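Local coordinates for protein putative esterase PA1618 (Pseudomonas aeruginosa, PDB 4QD9) that probably hydrolyses acyl-CoA thioesters as a member of the PaaI family, perhaps including 1,4-dihydroxy-2-naphthoyl-CoA, at residues 2-7 against 30-35; 113-118 against 130-135. One frame throughout, in Å; residues are numbered along the deposited sequence.

Contact 1. Residues 2-7 against 30-35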
ATOM      1  N   SER A   2      15.996 -21.101 -10.423  1.00 34.01           N
ATOM      2  CA  SER A   2      15.854 -20.989 -11.874  1.00 34.31           C
ATOM      3  C   SER A   2      15.649 -19.536 -12.280  1.00 30.39           C
ATOM      4  O   SER A   2      16.440 -18.972 -13.033  1.00 28.70           O
ATOM      5  CB  SER A   2      14.684 -21.840 -12.372  1.00 41.84           C
ATOM      6  OG  SER A   2      15.130 -23.083 -12.899  1.00 46.10           O
ATOM      7  N   LEU A   3      14.574 -18.943 -11.772  1.00 24.23           N
ATOM      8  CA  LEU A   3      14.273 -17.532 -11.975  1.00 24.58           C
ATOM      9  C   LEU A   3      15.372 -16.662 -11.369  1.00 21.31           C
ATOM     10  O   LEU A   3      15.718 -15.591 -11.885  1.00 20.95           O
ATOM     11  CB  LEU A   3      12.937 -17.240 -11.285  1.00 22.48           C
ATOM     12  CG  LEU A   3      12.266 -15.875 -11.298  1.00 21.59           C
ATOM     13  CD1 LEU A   3      11.907 -15.502 -12.723  1.00 27.02           C
ATOM     14  CD2 LEU A   3      11.012 -15.921 -10.414  1.00 20.05           C
ATOM     15  N   TRP A   4      15.931 -17.137 -10.266  1.00 16.30           N
ATOM     16  CA  TRP A   4      16.760 -16.298  -9.407  1.00 17.10           C
ATOM     17  C   TRP A   4      18.204 -16.226  -9.850  1.00 19.79           C
ATOM     18  O   TRP A   4      18.745 -17.212 -10.350  1.00 21.16           O
ATOM     19  CB  TRP A   4      16.706 -16.846  -7.978  1.00 18.65           C
ATOM     20  CG  TRP A   4      15.309 -17.166  -7.569  1.00 19.22           C
ATOM     21  CD1 TRP A   4      14.793 -18.401  -7.298  1.00 22.86           C
ATOM     22  CD2 TRP A   4      14.229 -16.235  -7.421  1.00 17.92           C
ATOM     23  NE1 TRP A   4      13.462 -18.294  -6.979  1.00 21.79           N
ATOM     24  CE2 TRP A   4      13.088 -16.975  -7.053  1.00 19.28           C
ATOM     25  CE3 TRP A   4      14.120 -14.845  -7.559  1.00 19.48           C
ATOM     26  CZ2 TRP A   4      11.846 -16.369  -6.807  1.00 17.45           C
ATOM     27  CZ3 TRP A   4      12.889 -14.246  -7.332  1.00 19.37           C
ATOM     28  CH2 TRP A   4      11.765 -15.009  -6.958  1.00 19.80           C
ATOM     29  N   ARG A   5      18.821 -15.061  -9.654  1.00 16.34           N
ATOM     30  CA  ARG A   5      20.268 -14.904  -9.794  1.00 17.80           C
ATOM     31  C   ARG A   5      20.935 -15.200  -8.453  1.00 23.02           C
ATOM     32  O   ARG A   5      21.809 -16.065  -8.364  1.00 21.70           O
ATOM     33  CB  ARG A   5      20.613 -13.489 -10.245  1.00 16.59           C
ATOM     34  CG  ARG A   5      22.100 -13.263 -10.492  1.00 16.71           C
ATOM     35  CD  ARG A   5      22.352 -11.831 -10.925  1.00 19.58           C
ATOM     36  NE  ARG A   5      23.672 -11.629 -11.519  1.00 20.17           N
ATOM     37  CZ  ARG A   5      24.740 -11.216 -10.847  1.00 20.81           C
ATOM     38  NH1 ARG A   5      24.659 -10.990  -9.538  1.00 21.44           N
ATOM     39  NH2 ARG A   5      25.893 -11.038 -11.483  1.00 19.53           N
ATOM     40  N   GLN A   6      20.527 -14.466  -7.418  1.00 20.04           N
ATOM     41  CA  GLN A   6      20.900 -14.780  -6.043  1.00 21.22           C
ATOM     42  C   GLN A   6      19.917 -15.798  -5.471  1.00 22.65           C
ATOM     43  O   GLN A   6      18.705 -15.582  -5.506  1.00 22.44           O
ATOM     44  CB  GLN A   6      20.874 -13.517  -5.175  1.00 20.27           C
ATOM     45  CG  GLN A   6      22.027 -12.541  -5.393  1.00 25.40           C
ATOM     46  CD  GLN A   6      21.958 -11.781  -6.719  1.00 27.64           C
ATOM     47  OE1 GLN A   6      22.920 -11.789  -7.493  1.00 22.09           O
ATOM     48  NE2 GLN A   6      20.828 -11.101  -6.975  1.00 21.50           N
ATOM     49  N   THR A   7      20.427 -16.913  -4.952  1.00 23.12           N
ATOM     50  CA  THR A   7      19.565 -17.895  -4.292  1.00 24.18           C
ATOM     51  C   THR A   7      18.880 -17.231  -3.102  1.00 23.29           C
ATOM     52  O   THR A   7      19.544 -16.615  -2.269  1.00 21.85           O
ATOM     53  CB  THR A   7      20.354 -19.121  -3.803  1.00 29.12           C
ATOM     54  OG1 THR A   7      20.997 -19.747  -4.918  1.00 35.17           O
ATOM     55  CG2 THR A   7      19.427 -20.128  -3.132  1.00 27.95           C
ATOM     56  N   GLU A  30       8.534 -16.585   3.700  1.00 13.85           N
ATOM     57  CA  GLU A  30       8.232 -17.930   4.200  1.00 21.14           C
ATOM     58  C   GLU A  30       8.715 -19.087   3.335  1.00 21.65           C
ATOM     59  O   GLU A  30       8.976 -20.179   3.843  1.00 24.34           O
ATOM     60  CB  GLU A  30       6.723 -18.090   4.366  1.00 23.25           C
ATOM     61  CG  GLU A  30       6.078 -17.041   5.231  1.00 25.93           C
ATOM     62  CD  GLU A  30       4.688 -17.447   5.659  1.00 29.64           C
ATOM     63  OE1 GLU A  30       3.934 -17.984   4.812  1.00 32.53           O
ATOM     64  OE2 GLU A  30       4.357 -17.229   6.845  1.00 35.68           O
ATOM     65  N   ALA A  31       8.780 -18.873   2.029  1.00 16.95           N
ATOM     66  CA  ALA A  31       9.059 -19.968   1.108  1.00 19.69           C
ATOM     67  C   ALA A  31       9.494 -19.458  -0.246  1.00 21.21           C
ATOM     68  O   ALA A  31       9.237 -18.311  -0.603  1.00 16.24           O
ATOM     69  CB  ALA A  31       7.826 -20.842   0.939  1.00 19.34           C
ATOM     70  N   PHE A  32      10.134 -20.332  -1.013  1.00 18.86           N
ATOM     71  CA  PHE A  32      10.478 -20.004  -2.382  1.00 19.06           C
ATOM     72  C   PHE A  32      10.671 -21.292  -3.164  1.00 21.59           C
ATOM     73  O   PHE A  32      10.982 -22.340  -2.589  1.00 21.20           O
ATOM     74  CB  PHE A  32      11.747 -19.144  -2.438  1.00 17.14           C
ATOM     75  CG  PHE A  32      13.014 -19.895  -2.145  1.00 20.33           C
ATOM     76  CD1 PHE A  32      13.734 -20.496  -3.174  1.00 20.78           C
ATOM     77  CD2 PHE A  32      13.503 -19.968  -0.852  1.00 23.59           C
ATOM     78  CE1 PHE A  32      14.912 -21.180  -2.907  1.00 26.95           C
ATOM     79  CE2 PHE A  32      14.680 -20.653  -0.577  1.00 27.01           C
ATOM     80  CZ  PHE A  32      15.379 -21.259  -1.610  1.00 25.82           C
ATOM     81  N   ASP A  33      10.461 -21.225  -4.467  1.00 18.50           N
ATOM     82  CA  ASP A  33      10.909 -22.303  -5.339  1.00 19.67           C
ATOM     83  C   ASP A  33      11.518 -21.692  -6.591  1.00 18.40           C
ATOM     84  O   ASP A  33      11.861 -20.506  -6.595  1.00 17.29           O
ATOM     85  CB  ASP A  33       9.781 -23.295  -5.662  1.00 21.34           C
ATOM     86  CG  ASP A  33       8.568 -22.637  -6.281  1.00 22.55           C
ATOM     87  OD1 ASP A  33       8.702 -21.575  -6.923  1.00 19.22           O
ATOM     88  OD2 ASP A  33       7.459 -23.188  -6.132  1.00 28.02           O
ATOM     89  N   ASP A  34      11.650 -22.492  -7.646  1.00 19.31           N
ATOM     90  CA  ASP A  34      12.293 -22.032  -8.877  1.00 22.29           C
ATOM     91  C   ASP A  34      11.513 -20.943  -9.617  1.00 23.32           C
ATOM     92  O   ASP A  34      12.063 -20.279 -10.505  1.00 21.93           O
ATOM     93  CB  ASP A  34      12.492 -23.214  -9.834  1.00 21.55           C
ATOM     94  CG  ASP A  34      13.679 -24.073  -9.468  1.00 34.30           C
ATOM     95  OD1 ASP A  34      14.300 -23.825  -8.410  1.00 30.67           O
ATOM     96  OD2 ASP A  34      13.988 -25.002 -10.250  1.00 36.23           O
ATOM     97  N   GLU A  35      10.237 -20.766  -9.265  1.00 19.82           N
ATOM     98  CA  GLU A  35       9.350 -19.880 -10.012  1.00 17.84           C
ATOM     99  C   GLU A  35       8.678 -18.824  -9.149  1.00 16.16           C
ATOM    100  O   GLU A  35       7.960 -17.982  -9.680  1.00 16.81           O
ATOM    101  CB  GLU A  35       8.189 -20.667 -10.614  1.00 25.05           C
ATOM    102  CG  GLU A  35       8.489 -21.656 -11.697  1.00 32.84           C
ATOM    103  CD  GLU A  35       7.201 -22.276 -12.216  1.00 43.09           C
ATOM    104  OE1 GLU A  35       6.467 -22.892 -11.410  1.00 45.00           O
ATOM    105  OE2 GLU A  35       6.906 -22.119 -13.419  1.00 52.16           O
TER
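Phe32, the first residue of 30-35 to meet the N-terminal segment, turns its aromatic side chain toward it: CD1 lies 4.4 Å from Trp4 NE1, and farther round the ring CZ has a loose contact with the methyl CG2 of Thr7 (4.5 Å). Both approaches are oblique to the phenyl ring. A large apolar residue suits this exposed place, because it gives the irregular chain a hydrocarbon surface to lie against.

Asp33 contributes its backbone rather than its carboxylate. Its carbonyl O accepts the indole N-H of Trp4 at 2.8 Å from NE1, with a nearly straight N-H...O angle of 169° and the oxygen close to the indole plane. Trp4 CG stands anti to its own carbonyl carbon (chi1 -46°), which carries the indole across to this acceptor. The bond helps fix the rotation of the ring, while Leu3 CD2 lies over one face near the rim. Asp33 OD1 meanwhile takes the N-H of Glu35 at 2.9 Å, an Asx turn, and is also bonded to Ser36 OG, which holds the turn in shape.

Asp34 follows with its own carbonyl O, which receives Leu3 N at 3.1 Å in the carbonyl plane. Its CB packs 3.6 Å from Ser2 CB, an approach that the short serine side chain permits. Glu35 meets Leu3 CD2 through its backbone carbonyl, the O at 3.8 Å.

The N-terminal segment runs ahead of helix 10-15 and lies beside the turn that links strands 28-32 and 36-42; Trp4 also touches Leu37 of the second strand.

Contact 2. Residues 113-118 against 130-135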
ATOM      1  N   THR A 113      12.767  -2.958 -16.960  1.00 14.74           N
ATOM      2  CA  THR A 113      11.590  -3.108 -16.087  1.00 15.98           C
ATOM      3  C   THR A 113      11.321  -4.577 -15.778  1.00 13.29           C
ATOM      4  O   THR A 113      11.640  -5.464 -16.579  1.00 13.61           O
ATOM      5  CB  THR A 113      10.296  -2.509 -16.714  1.00 17.61           C
ATOM      6  OG1 THR A 113      10.001  -3.195 -17.931  1.00 19.56           O
ATOM      7  CG2 THR A 113      10.434  -1.013 -17.002  1.00 20.60           C
ATOM      8  N   HIS A 114      10.746  -4.838 -14.604  1.00 11.75           N
ATOM      9  CA  HIS A 114      10.269  -6.172 -14.274  1.00  8.66           C
ATOM     10  C   HIS A 114       8.782  -6.049 -13.990  1.00 10.01           C
ATOM     11  O   HIS A 114       8.343  -5.037 -13.447  1.00 12.81           O
ATOM     12  CB  HIS A 114      10.916  -6.691 -12.993  1.00 12.34           C
ATOM     13  CG  HIS A 114      12.384  -6.962 -13.101  1.00 11.20           C
ATOM     14  ND1 HIS A 114      13.160  -7.243 -11.996  1.00 15.29           N
ATOM     15  CD2 HIS A 114      13.215  -7.005 -14.169  1.00 15.14           C
ATOM     16  CE1 HIS A 114      14.408  -7.449 -12.382  1.00 14.18           C
ATOM     17  NE2 HIS A 114      14.469  -7.304 -13.694  1.00 13.65           N
ATOM     18  N   VAL A 115       8.006  -7.070 -14.333  1.00  8.94           N
ATOM     19  CA  VAL A 115       6.584  -7.068 -13.987  1.00  9.59           C
ATOM     20  C   VAL A 115       6.291  -8.340 -13.193  1.00  9.14           C
ATOM     21  O   VAL A 115       6.608  -9.446 -13.645  1.00  9.10           O
ATOM     22  CB  VAL A 115       5.699  -6.995 -15.261  1.00 10.28           C
ATOM     23  CG1 VAL A 115       4.212  -6.977 -14.888  1.00  9.80           C
ATOM     24  CG2 VAL A 115       6.048  -5.751 -16.090  1.00  9.97           C
ATOM     25  N   TRP A 116       5.711  -8.180 -11.998  1.00  8.13           N
ATOM     26  CA  TRP A 116       5.399  -9.311 -11.122  1.00  8.93           C
ATOM     27  C   TRP A 116       3.902  -9.460 -10.924  1.00 10.41           C
ATOM     28  O   TRP A 116       3.189  -8.459 -10.811  1.00  9.90           O
ATOM     29  CB  TRP A 116       6.034  -9.103  -9.737  1.00  8.75           C
ATOM     30  CG  TRP A 116       7.534  -9.106  -9.777  1.00 11.71           C
ATOM     31  CD1 TRP A 116       8.357  -8.013  -9.860  1.00 12.09           C
ATOM     32  CD2 TRP A 116       8.387 -10.254  -9.791  1.00 10.98           C
ATOM     33  NE1 TRP A 116       9.672  -8.419  -9.907  1.00 12.17           N
ATOM     34  CE2 TRP A 116       9.717  -9.788  -9.875  1.00 12.62           C
ATOM     35  CE3 TRP A 116       8.157 -11.634  -9.727  1.00 11.50           C
ATOM     36  CZ2 TRP A 116      10.822 -10.658  -9.903  1.00 11.94           C
ATOM     37  CZ3 TRP A 116       9.265 -12.502  -9.756  1.00 11.42           C
ATOM     38  CH2 TRP A 116      10.574 -12.001  -9.845  1.00 11.77           C
ATOM     39  N   ASP A 117       3.452 -10.712 -10.851  1.00  8.73           N
ATOM     40  CA  ASP A 117       2.062 -11.060 -10.529  1.00 10.48           C
ATOM     41  C   ASP A 117       2.037 -11.518  -9.068  1.00 12.31           C
ATOM     42  O   ASP A 117       2.776 -12.427  -8.699  1.00 13.70           O
ATOM     43  CB  ASP A 117       1.619 -12.175 -11.484  1.00 11.68           C
ATOM     44  CG  ASP A 117       0.321 -12.852 -11.072  1.00 19.56           C
ATOM     45  OD1 ASP A 117      -0.745 -12.204 -11.111  1.00 18.21           O
ATOM     46  OD2 ASP A 117       0.366 -14.057 -10.746  1.00 29.04           O
ATOM     47  N   ILE A 118       1.221 -10.877  -8.226  1.00  9.64           N
ATOM     48  CA  ILE A 118       1.210 -11.221  -6.798  1.00  9.13           C
ATOM     49  C   ILE A 118      -0.217 -11.589  -6.378  1.00  9.95           C
ATOM     50  O   ILE A 118      -1.145 -10.790  -6.536  1.00 11.02           O
ATOM     51  CB  ILE A 118       1.758 -10.083  -5.900  1.00  9.05           C
ATOM     52  CG1 ILE A 118       3.169  -9.683  -6.340  1.00 13.68           C
ATOM     53  CG2 ILE A 118       1.845 -10.555  -4.438  1.00 11.35           C
ATOM     54  CD1 ILE A 118       3.223  -8.386  -7.099  1.00 17.52           C
ATOM     55  N   ILE A 130      -5.492  -9.349  -5.631  1.00 10.07           N
ATOM     56  CA  ILE A 130      -4.517  -9.629  -6.677  1.00  8.67           C
ATOM     57  C   ILE A 130      -3.826  -8.327  -7.020  1.00  8.94           C
ATOM     58  O   ILE A 130      -4.488  -7.307  -7.186  1.00  8.83           O
ATOM     59  CB  ILE A 130      -5.145 -10.266  -7.936  1.00 12.44           C
ATOM     60  CG1 ILE A 130      -4.080 -10.435  -9.035  1.00 10.89           C
ATOM     61  CG2 ILE A 130      -6.351  -9.438  -8.432  1.00  8.96           C
ATOM     62  CD1 ILE A 130      -4.546 -11.283 -10.194  1.00 14.50           C
ATOM     63  N   ALA A 131      -2.494  -8.362  -7.132  1.00  9.35           N
ATOM     64  CA  ALA A 131      -1.726  -7.151  -7.412  1.00  7.82           C
ATOM     65  C   ALA A 131      -0.822  -7.373  -8.614  1.00  9.98           C
ATOM     66  O   ALA A 131      -0.446  -8.515  -8.910  1.00 10.79           O
ATOM     67  CB  ALA A 131      -0.893  -6.740  -6.192  1.00  9.18           C
ATOM     68  N   ARG A 132      -0.493  -6.292  -9.321  1.00  7.70           N
ATOM     69  CA  ARG A 132       0.557  -6.382 -10.348  1.00  8.88           C
ATOM     70  C   ARG A 132       1.523  -5.234 -10.109  1.00  9.82           C
ATOM     71  O   ARG A 132       1.101  -4.107  -9.832  1.00 10.17           O
ATOM     72  CB  ARG A 132      -0.035  -6.399 -11.779  1.00  8.66           C
ATOM     73  CG  ARG A 132       0.972  -6.885 -12.866  1.00  9.20           C
ATOM     74  CD  ARG A 132       0.320  -7.124 -14.237  1.00  9.88           C
ATOM     75  NE  ARG A 132      -0.062  -5.847 -14.842  1.00 10.49           N
ATOM     76  CZ  ARG A 132      -1.310  -5.402 -14.923  1.00 14.54           C
ATOM     77  NH1 ARG A 132      -2.313  -6.157 -14.481  1.00 13.22           N
ATOM     78  NH2 ARG A 132      -1.547  -4.205 -15.444  1.00 13.40           N
ATOM     79  N   LEU A 133       2.823  -5.532 -10.156  1.00  8.42           N
ATOM     80  CA  LEU A 133       3.857  -4.574  -9.759  1.00  8.91           C
ATOM     81  C   LEU A 133       4.849  -4.428 -10.898  1.00  9.54           C
ATOM     82  O   LEU A 133       5.314  -5.434 -11.438  1.00  8.53           O
ATOM     83  CB  LEU A 133       4.616  -5.121  -8.548  1.00  9.12           C
ATOM     84  CG  LEU A 133       5.826  -4.312  -8.065  1.00  9.09           C
ATOM     85  CD1 LEU A 133       5.409  -2.929  -7.603  1.00 10.89           C
ATOM     86  CD2 LEU A 133       6.523  -5.059  -6.914  1.00 11.28           C
ATOM     87  N   THR A 134       5.176  -3.186 -11.241  1.00  9.98           N
ATOM     88  CA  THR A 134       6.198  -2.895 -12.250  1.00  9.11           C
ATOM     89  C   THR A 134       7.356  -2.226 -11.540  1.00  9.70           C
ATOM     90  O   THR A 134       7.174  -1.201 -10.897  1.00  9.89           O
ATOM     91  CB  THR A 134       5.650  -1.941 -13.305  1.00 13.07           C
ATOM     92  OG1 THR A 134       4.455  -2.500 -13.862  1.00 14.24           O
ATOM     93  CG2 THR A 134       6.670  -1.706 -14.425  1.00 11.80           C
ATOM     94  N   MET A 135       8.544  -2.818 -11.656  1.00 10.74           N
ATOM     95  CA  MET A 135       9.759  -2.285 -11.039  1.00 12.68           C
ATOM     96  C   MET A 135      10.629  -1.710 -12.135  1.00 11.56           C
ATOM     97  O   MET A 135      10.677  -2.263 -13.232  1.00 13.69           O
ATOM     98  CB  MET A 135      10.546  -3.410 -10.362  1.00 14.24           C
ATOM     99  CG  MET A 135       9.780  -4.200  -9.313  1.00 14.80           C
ATOM    100  SD  MET A 135       9.564  -3.188  -7.854  1.00 17.41           S
ATOM    101  CE  MET A 135      11.269  -2.909  -7.356  1.00 18.20           C
TER
HETATM  102  O   HOH W   1      -1.032  -9.736 -11.386  1.00 13.90           O
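Three pairs, His114 with Met135, Trp116 with Leu133 and Ile118 with Ala131, are hydrogen-bonded in both directions, while Val115-Thr134 and Asp117-Arg132 alternate with them as non-hydrogen-bonded pairs. This is an antiparallel beta hairpin of the hotdog fold, in which the curved sheet wraps helix 56-72. The strand axes run at 166° to each other, and the backbone bonds are nearly straight and of usual length, as from Trp116 N to Leu133 O (2.8 Å). Several carbonyls also take a CA-H contact, such as Leu133 O from Val115 CA at 3.3 Å.

The face bearing His114, Trp116, Ile118, Ala131, Leu133 and Met135 is buried and mostly apolar. Ile118 CD1 rests 3.8 Å from Leu133 CB, and Met135 CG meets the edge of the Trp116 indole at CD1 (4.1 Å). Helix 56-72 covers this side: Ala131 touches Ala63, where a small residue allows close approach, and Met135, bent at chi2 and chi3, reaches Ser68 and Ser71. Ser71 OG is hydrogen-bonded to both His114 ND1 and Trp116 NE1, satisfying two polar atoms of buried rings.

On the other face the aliphatic part of Arg132 lies alongside Val115, pointing the same way, with CG 3.8 Å from CG1; a long chain can serve there as hydrocarbon while its guanidinium remains at the surface. With CG anti to the backbone N (chi1 167°), the Asp117 carboxylate swings toward the partner strand, near Ile130 CD1, while OD1 also forms a salt bridge with Arg119. One water joins the strands, donating to Asp117 OD1 and, at 2.8 Å, to Ala131 O.

From the N terminus, contact 1 comes first: 2-7 meets 30-35 and closes a loop whose 22 intervening residues include helices 10-15 and 21-25. The chain then passes through strand 36-42, helix 56-72 and strands 80-91 and 99-106 before contact 2 closes the shorter hairpin between 113-118 and 130-135. The two loops lie in series, neither nesting nor crossing. Although their centres are about 16 Å apart, the contacts touch: Leu3 CD2 is 3.9 Å from Trp116 CZ3, and Trp4 also packs on that indole. Contact 1 thus ties the N-terminal segment to the edge strand 28-32 of the sheet, two of whose other strands are paired in contact 2.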